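Putative branched-chain amino acid ABC transporter (Rhodospirillum rubrum ATCC 11170, PDB 3HUT) probably serves as the periplasmic, amino-acid-binding component of an ABC importer, with branched-chain amino acids as its likely ligands. Local coordinates at residues D52-A60 against G78-M86; D284-R295 against A308-T319. All coordinates share one frame; numbering follows the deposited sequence.

Contact 1 of 2, residues D52-A60 against G78-M86; sequences DSRDDADQA and GDFSSTVSM
Asp55 and Ser81 meet through their polar ends: OG of Ser81 donates to the syn lone pair of Asp55 OD1 at 2.8 Å. With CG anti to its backbone N (chi1 -167°), the Asp55 carboxylate reaches across to the 78-86 segment, and its OD1 also lies 3.3 Å from Val84 CG2, the two side chains crossing obliquely. The other Val84 branch is pressed against helix 57-69, CG1 standing 3.4 Å from Ala60 CB, tighter than an ordinary carbon contact. Both segments run from the C-terminal end of a parallel strand (46-52 and 73-78) into the next helix, the strand-loop-helix layout of a periplasmic-binding-protein lobe. Ser81 is the N-cap of its helix, its OG accepting from Val84 N while donating to Asp55. Deeper in, Ser53 OG donates to the syn lone pair of Asp79 OD1 at 2.9 Å, and Phe80 N takes the anti lone pair of the same oxygen. A water donates to Asp55 OD1 and to Asp79 OD1, 4.9 Å from each other, and accepts from Ser81 N; by bridging the two carboxylates it probably eases their mutual repulsion. The Phe80 ring, stacked on Tyr20, turns its edge to this water.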
# COMPACT_ATOMS: atom_id res chain seq x y z
N ASP A 52 6.96 -16.19 14.37
CA ASP A 52 5.59 -15.79 14.66
C ASP A 52 5.56 -14.67 15.70
O ASP A 52 5.77 -14.91 16.89
CB ASP A 52 4.79 -17.00 15.18
CG ASP A 52 3.33 -16.68 15.42
OD1 ASP A 52 2.89 -15.54 15.15
OD2 ASP A 52 2.61 -17.59 15.89
N SER A 53 5.28 -13.45 15.25
CA SER A 53 5.23 -12.31 16.15
C SER A 53 3.89 -12.20 16.89
O SER A 53 3.79 -11.48 17.88
CB SER A 53 5.44 -11.02 15.36
OG SER A 53 4.29 -10.73 14.58
N ARG A 54 2.88 -12.92 16.40
CA ARG A 54 1.55 -12.90 16.99
C ARG A 54 0.96 -11.49 17.01
O ARG A 54 -0.03 -11.23 17.69
CB ARG A 54 1.58 -13.43 18.43
CG ARG A 54 2.18 -14.82 18.57
CD ARG A 54 1.59 -15.54 19.78
NE ARG A 54 1.72 -14.76 21.01
CZ ARG A 54 2.87 -14.57 21.65
NH1 ARG A 54 3.98 -15.11 21.18
NH2 ARG A 54 2.90 -13.85 22.76
N ASP A 55 1.56 -10.59 16.23
CA ASP A 55 1.13 -9.20 16.18
C ASP A 55 1.14 -8.65 17.60
O ASP A 55 0.26 -7.89 18.00
CB ASP A 55 -0.28 -9.07 15.58
CG ASP A 55 -0.62 -7.63 15.22
OD1 ASP A 55 0.28 -6.93 14.71
OD2 ASP A 55 -1.78 -7.19 15.43
N ASP A 56 2.15 -9.07 18.35
CA ASP A 56 2.32 -8.66 19.74
C ASP A 56 3.64 -7.91 19.90
O ASP A 56 4.70 -8.43 19.57
CB ASP A 56 2.30 -9.90 20.64
CG ASP A 56 2.46 -9.56 22.11
OD1 ASP A 56 3.60 -9.31 22.55
OD2 ASP A 56 1.43 -9.55 22.82
N ALA A 57 3.56 -6.68 20.40
CA ALA A 57 4.75 -5.85 20.57
C ALA A 57 5.86 -6.52 21.37
O ALA A 57 7.02 -6.53 20.94
CB ALA A 57 4.37 -4.52 21.21
N ASP A 58 5.52 -7.08 22.53
CA ASP A 58 6.54 -7.73 23.35
C ASP A 58 7.16 -8.93 22.66
O ASP A 58 8.35 -9.19 22.80
CB ASP A 58 5.95 -8.15 24.70
CG ASP A 58 5.57 -6.96 25.56
OD1 ASP A 58 6.38 -6.02 25.66
OD2 ASP A 58 4.47 -6.98 26.15
N GLN A 59 6.35 -9.68 21.91
CA GLN A 59 6.87 -10.85 21.21
C GLN A 59 7.81 -10.39 20.09
O GLN A 59 8.85 -11.00 19.85
CB GLN A 59 5.72 -11.67 20.62
CG GLN A 59 6.16 -12.98 19.98
CD GLN A 59 6.92 -13.87 20.94
OE1 GLN A 59 8.14 -13.97 20.88
NE2 GLN A 59 6.20 -14.53 21.84
N ALA A 60 7.43 -9.30 19.43
CA ALA A 60 8.23 -8.74 18.35
C ALA A 60 9.59 -8.29 18.88
O ALA A 60 10.61 -8.38 18.18
CB ALA A 60 7.50 -7.57 17.71
N GLY A 78 9.93 -7.21 7.80
CA GLY A 78 9.26 -6.99 9.06
C GLY A 78 7.91 -6.52 9.46
O GLY A 78 7.62 -5.35 9.56
N ASP A 79 7.13 -7.50 9.85
CA ASP A 79 5.80 -7.29 10.36
C ASP A 79 4.72 -6.46 9.75
O ASP A 79 4.89 -5.42 9.14
CB ASP A 79 5.91 -6.95 11.84
CG ASP A 79 5.50 -8.13 12.73
OD1 ASP A 79 4.35 -8.60 12.55
OD2 ASP A 79 6.30 -8.60 13.58
N PHE A 80 3.55 -7.03 9.97
CA PHE A 80 2.29 -6.55 9.50
C PHE A 80 1.81 -5.17 9.96
O PHE A 80 1.61 -4.27 9.14
CB PHE A 80 1.28 -7.61 9.88
CG PHE A 80 -0.07 -7.25 9.54
CD1 PHE A 80 -0.42 -7.16 8.21
CD2 PHE A 80 -0.98 -6.91 10.53
CE1 PHE A 80 -1.67 -6.74 7.86
CE2 PHE A 80 -2.23 -6.48 10.19
CZ PHE A 80 -2.59 -6.39 8.85
N SER A 81 1.59 -5.01 11.26
CA SER A 81 1.10 -3.75 11.79
C SER A 81 2.19 -2.71 12.00
O SER A 81 3.35 -3.05 12.21
CB SER A 81 0.36 -3.96 13.11
OG SER A 81 1.27 -4.33 14.13
N SER A 82 1.80 -1.44 11.97
CA SER A 82 2.74 -0.36 12.19
C SER A 82 3.23 -0.42 13.63
O SER A 82 4.43 -0.30 13.89
CB SER A 82 2.07 0.99 11.91
OG SER A 82 1.94 1.20 10.51
N THR A 83 2.30 -0.62 14.56
CA THR A 83 2.66 -0.68 15.98
C THR A 83 3.72 -1.73 16.29
O THR A 83 4.69 -1.46 16.98
CB THR A 83 1.42 -0.99 16.86
OG1 THR A 83 0.47 0.07 16.73
CG2 THR A 83 1.83 -1.11 18.32
N VAL A 84 3.53 -2.94 15.78
CA VAL A 84 4.48 -4.01 16.03
C VAL A 84 5.77 -3.77 15.25
O VAL A 84 6.86 -4.04 15.75
CB VAL A 84 3.87 -5.38 15.67
CG1 VAL A 84 4.89 -6.48 15.86
CG2 VAL A 84 2.66 -5.64 16.56
N SER A 85 5.65 -3.26 14.03
CA SER A 85 6.84 -3.00 13.23
C SER A 85 7.71 -1.96 13.92
O SER A 85 8.94 -2.05 13.89
CB SER A 85 6.44 -2.50 11.84
OG SER A 85 5.76 -3.51 11.12
N MSE A 86 7.08 -0.99 14.55
CA MSE A 86 7.82 0.06 15.25
C MSE A 86 8.46 -0.46 16.53
O MSE A 86 9.59 -0.11 16.85
CB MSE A 86 6.89 1.24 15.54
CG MSE A 86 6.41 1.93 14.27
SE MSE A 86 5.13 3.34 14.58
CE MSE A 86 6.31 4.65 15.37
O HOH W 1 2.08 -7.21 12.92

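Contact 2 of 2, residues D284-R295 against A308-T319; sequences DAVGIMLAAVGR and ALAATDRYAGVT
Asp284 holds CG anti to its carbonyl carbon (chi1 -81°) and Tyr315 holds its ring anti to the backbone N (chi1 -173°), which sends the carboxylate toward the backbone of 317-319 and lays the ring along helix 284-295. Asp284 OD1 accepts from Val318 N through its syn lone pair in a fairly straight bond of 3.0 Å. Its OD2 takes two donors from Thr319: OG1 on the anti lone pair at 2.6 Å, and the backbone N on the syn side, tilted from the carboxylate plane. Ile288 CG1 sits over the centre of the Tyr315 ring in a CH-pi contact, 3.6 Å from the centroid and 11° off the normal, while Asp284 OD1 lies at the ring edge. A water bridges that oxygen and Tyr315 OH. The phenol oxygen rests 3.2 Å from Gly287 CA, where a side chain would collide with it. Farther along, Leu309 places CD1 3.9 Å from the selenium of Met289, Ala292 packs on Ala308, and Arg295 NH2 donates to Ala308 O, which lies in the guanidinium plane. A second water joins Ile288 O, Thr312 OG1 and Arg295 NH2. Helix 277-296 is thus tied to the Ala308-Leu309 part of helix 302-310 and to strand 315-317; segment 284-295 runs roughly antiparallel to that strand, and the other side of helix 277-296, with Val286 and Leu290, packs on strand 5-11 and helix 18-37. Were Asp284 replaced by an alanine, Val318 N and both Thr319 donors would probably lose this acceptor, and the loop at 318-319 would be freer to shift. Three protein donors and a water converge on the buried carboxylate, which is likely to favour its anionic form; Lys333 NZ, bonded to Thr319 OG1, may add to this.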
# COMPACT_ATOMS: atom_id res chain seq x y z
N ASP A 284 6.30 -7.87 -3.17
CA ASP A 284 7.26 -6.83 -3.52
C ASP A 284 8.29 -6.59 -2.42
O ASP A 284 9.46 -6.30 -2.72
CB ASP A 284 6.54 -5.51 -3.84
CG ASP A 284 5.98 -5.48 -5.25
OD1 ASP A 284 6.17 -6.46 -5.99
OD2 ASP A 284 5.34 -4.46 -5.61
N ALA A 285 7.87 -6.69 -1.17
CA ALA A 285 8.79 -6.47 -0.06
C ALA A 285 9.95 -7.46 -0.16
O ALA A 285 11.12 -7.07 -0.10
CB ALA A 285 8.07 -6.61 1.28
N VAL A 286 9.62 -8.73 -0.33
CA VAL A 286 10.64 -9.76 -0.45
C VAL A 286 11.52 -9.50 -1.68
O VAL A 286 12.75 -9.59 -1.60
CB VAL A 286 10.00 -11.17 -0.55
CG1 VAL A 286 11.07 -12.21 -0.85
CG2 VAL A 286 9.29 -11.51 0.76
N GLY A 287 10.89 -9.18 -2.80
CA GLY A 287 11.64 -8.91 -4.01
C GLY A 287 12.56 -7.71 -3.88
O GLY A 287 13.69 -7.72 -4.37
N ILE A 288 12.09 -6.66 -3.22
CA ILE A 288 12.90 -5.46 -3.02
C ILE A 288 14.12 -5.82 -2.18
O ILE A 288 15.24 -5.40 -2.48
CB ILE A 288 12.09 -4.35 -2.31
CG1 ILE A 288 11.03 -3.79 -3.27
CG2 ILE A 288 13.02 -3.23 -1.82
CD1 ILE A 288 10.07 -2.78 -2.66
N MSE A 289 13.89 -6.60 -1.13
CA MSE A 289 14.97 -7.03 -0.23
C MSE A 289 16.00 -7.88 -0.97
O MSE A 289 17.20 -7.63 -0.90
CB MSE A 289 14.38 -7.83 0.94
CG MSE A 289 15.41 -8.33 1.94
SE MSE A 289 16.29 -6.91 2.93
CE MSE A 289 14.95 -6.63 4.30
N LEU A 290 15.53 -8.89 -1.70
CA LEU A 290 16.41 -9.77 -2.44
C LEU A 290 17.24 -9.04 -3.49
O LEU A 290 18.42 -9.31 -3.66
CB LEU A 290 15.61 -10.90 -3.09
CG LEU A 290 14.99 -11.90 -2.11
CD1 LEU A 290 14.07 -12.88 -2.84
CD2 LEU A 290 16.10 -12.65 -1.38
N ALA A 291 16.62 -8.10 -4.20
CA ALA A 291 17.35 -7.35 -5.21
C ALA A 291 18.48 -6.57 -4.52
O ALA A 291 19.59 -6.49 -5.03
CB ALA A 291 16.41 -6.39 -5.94
N ALA A 292 18.18 -6.01 -3.35
CA ALA A 292 19.17 -5.25 -2.60
C ALA A 292 20.32 -6.18 -2.17
O ALA A 292 21.50 -5.81 -2.26
CB ALA A 292 18.52 -4.61 -1.38
N VAL A 293 19.98 -7.38 -1.72
CA VAL A 293 21.00 -8.34 -1.31
C VAL A 293 21.83 -8.68 -2.55
O VAL A 293 23.05 -8.79 -2.49
CB VAL A 293 20.37 -9.64 -0.75
CG1 VAL A 293 21.47 -10.64 -0.38
CG2 VAL A 293 19.53 -9.34 0.49
N GLY A 294 21.15 -8.84 -3.68
CA GLY A 294 21.83 -9.15 -4.92
C GLY A 294 22.89 -8.10 -5.26
O GLY A 294 23.99 -8.44 -5.68
N ARG A 295 22.55 -6.83 -5.07
CA ARG A 295 23.50 -5.76 -5.36
C ARG A 295 24.61 -5.73 -4.31
O ARG A 295 25.75 -5.43 -4.63
CB ARG A 295 22.79 -4.41 -5.42
CG ARG A 295 21.84 -4.27 -6.60
CD ARG A 295 21.41 -2.82 -6.79
NE ARG A 295 20.60 -2.33 -5.69
CZ ARG A 295 19.29 -2.55 -5.56
NH1 ARG A 295 18.64 -3.27 -6.47
NH2 ARG A 295 18.64 -2.04 -4.52
N ALA A 308 22.05 -0.51 0.21
CA ALA A 308 21.44 -1.05 -1.01
C ALA A 308 19.92 -0.91 -0.99
O ALA A 308 19.31 -0.59 -2.01
CB ALA A 308 21.84 -2.51 -1.20
N LEU A 309 19.31 -1.18 0.16
CA LEU A 309 17.86 -1.06 0.29
C LEU A 309 17.45 0.38 0.02
O LEU A 309 16.51 0.64 -0.72
CB LEU A 309 17.41 -1.45 1.70
CG LEU A 309 17.04 -2.91 1.96
CD1 LEU A 309 16.87 -3.12 3.46
CD2 LEU A 309 15.76 -3.26 1.21
N ALA A 310 18.18 1.30 0.63
CA ALA A 310 17.93 2.73 0.47
C ALA A 310 18.09 3.17 -0.99
O ALA A 310 17.53 4.19 -1.40
CB ALA A 310 18.87 3.53 1.36
N ALA A 311 18.86 2.40 -1.76
CA ALA A 311 19.11 2.72 -3.17
C ALA A 311 17.92 2.38 -4.09
O ALA A 311 17.91 2.76 -5.27
CB ALA A 311 20.36 2.00 -3.65
N THR A 312 16.94 1.66 -3.57
CA THR A 312 15.76 1.28 -4.34
C THR A 312 15.20 2.55 -4.98
O THR A 312 14.77 3.47 -4.28
CB THR A 312 14.69 0.63 -3.44
OG1 THR A 312 15.25 -0.49 -2.77
CG2 THR A 312 13.50 0.17 -4.28
N ASP A 313 15.17 2.58 -6.30
CA ASP A 313 14.72 3.78 -6.99
C ASP A 313 13.67 3.58 -8.07
O ASP A 313 12.84 4.44 -8.30
CB ASP A 313 15.95 4.46 -7.61
CG ASP A 313 15.66 5.84 -8.15
OD1 ASP A 313 15.53 6.78 -7.34
OD2 ASP A 313 15.56 5.98 -9.38
N ARG A 314 13.71 2.42 -8.73
CA ARG A 314 12.83 2.14 -9.84
C ARG A 314 12.43 0.66 -9.86
O ARG A 314 12.41 0.02 -10.90
CB ARG A 314 13.58 2.56 -11.12
CG ARG A 314 13.04 2.11 -12.45
CD ARG A 314 12.22 3.18 -13.16
NE ARG A 314 11.84 2.76 -14.51
CZ ARG A 314 11.46 1.53 -14.83
NH1 ARG A 314 11.42 0.58 -13.91
NH2 ARG A 314 11.12 1.24 -16.08
N TYR A 315 12.10 0.12 -8.69
CA TYR A 315 11.72 -1.29 -8.59
C TYR A 315 10.41 -1.57 -9.33
O TYR A 315 9.39 -0.96 -9.04
CB TYR A 315 11.56 -1.68 -7.12
CG TYR A 315 11.31 -3.16 -6.93
CD1 TYR A 315 12.37 -4.07 -6.99
CD2 TYR A 315 10.02 -3.66 -6.73
CE1 TYR A 315 12.14 -5.45 -6.86
CE2 TYR A 315 9.78 -5.03 -6.59
CZ TYR A 315 10.85 -5.92 -6.66
OH TYR A 315 10.62 -7.27 -6.55
N ALA A 316 10.45 -2.51 -10.27
CA ALA A 316 9.26 -2.87 -11.05
C ALA A 316 8.41 -3.89 -10.29
O ALA A 316 8.38 -5.06 -10.64
CB ALA A 316 9.69 -3.44 -12.40
N GLY A 317 7.71 -3.43 -9.26
CA GLY A 317 6.90 -4.34 -8.47
C GLY A 317 5.50 -4.55 -9.01
O GLY A 317 5.06 -3.86 -9.94
N VAL A 318 4.79 -5.53 -8.45
CA VAL A 318 3.43 -5.81 -8.87
C VAL A 318 2.52 -4.74 -8.29
O VAL A 318 1.36 -4.62 -8.67
CB VAL A 318 2.97 -7.21 -8.40
CG1 VAL A 318 3.90 -8.26 -8.97
CG2 VAL A 318 2.94 -7.28 -6.88
N THR A 319 3.06 -3.95 -7.36
CA THR A 319 2.31 -2.87 -6.74
C THR A 319 2.69 -1.55 -7.40
O THR A 319 2.34 -0.48 -6.91
CB THR A 319 2.57 -2.77 -5.20
OG1 THR A 319 3.93 -2.41 -4.95
CG2 THR A 319 2.26 -4.11 -4.53
O HOH W 2 8.15 -8.02 -6.96
O HOH W 3 15.78 -3.03 -3.92

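Overall arrangement
Contacts 1 and 2 follow one another along the chain, their centres 22 Å apart and their nearest atoms about 6 Å apart without touching. Both belong to the lobe built on the parallel sheet that includes strands 46-52, 5-11 and 73-78. Contact 1 links the loops after its strands 46-52 and 73-78; contact 2 joins a much later helix, 277-296, to the chain that follows it. Strand 5-11 connects them: Ser53 and Asp79 bond to its end region, at Leu11 and Glu10, while Met289 and Leu290 pack on Leu7. Contact 1 lies at the C-terminal edge of the parallel sheet, which borders the ligand cleft in type I periplasmic binding proteins, so it probably lies near that cleft.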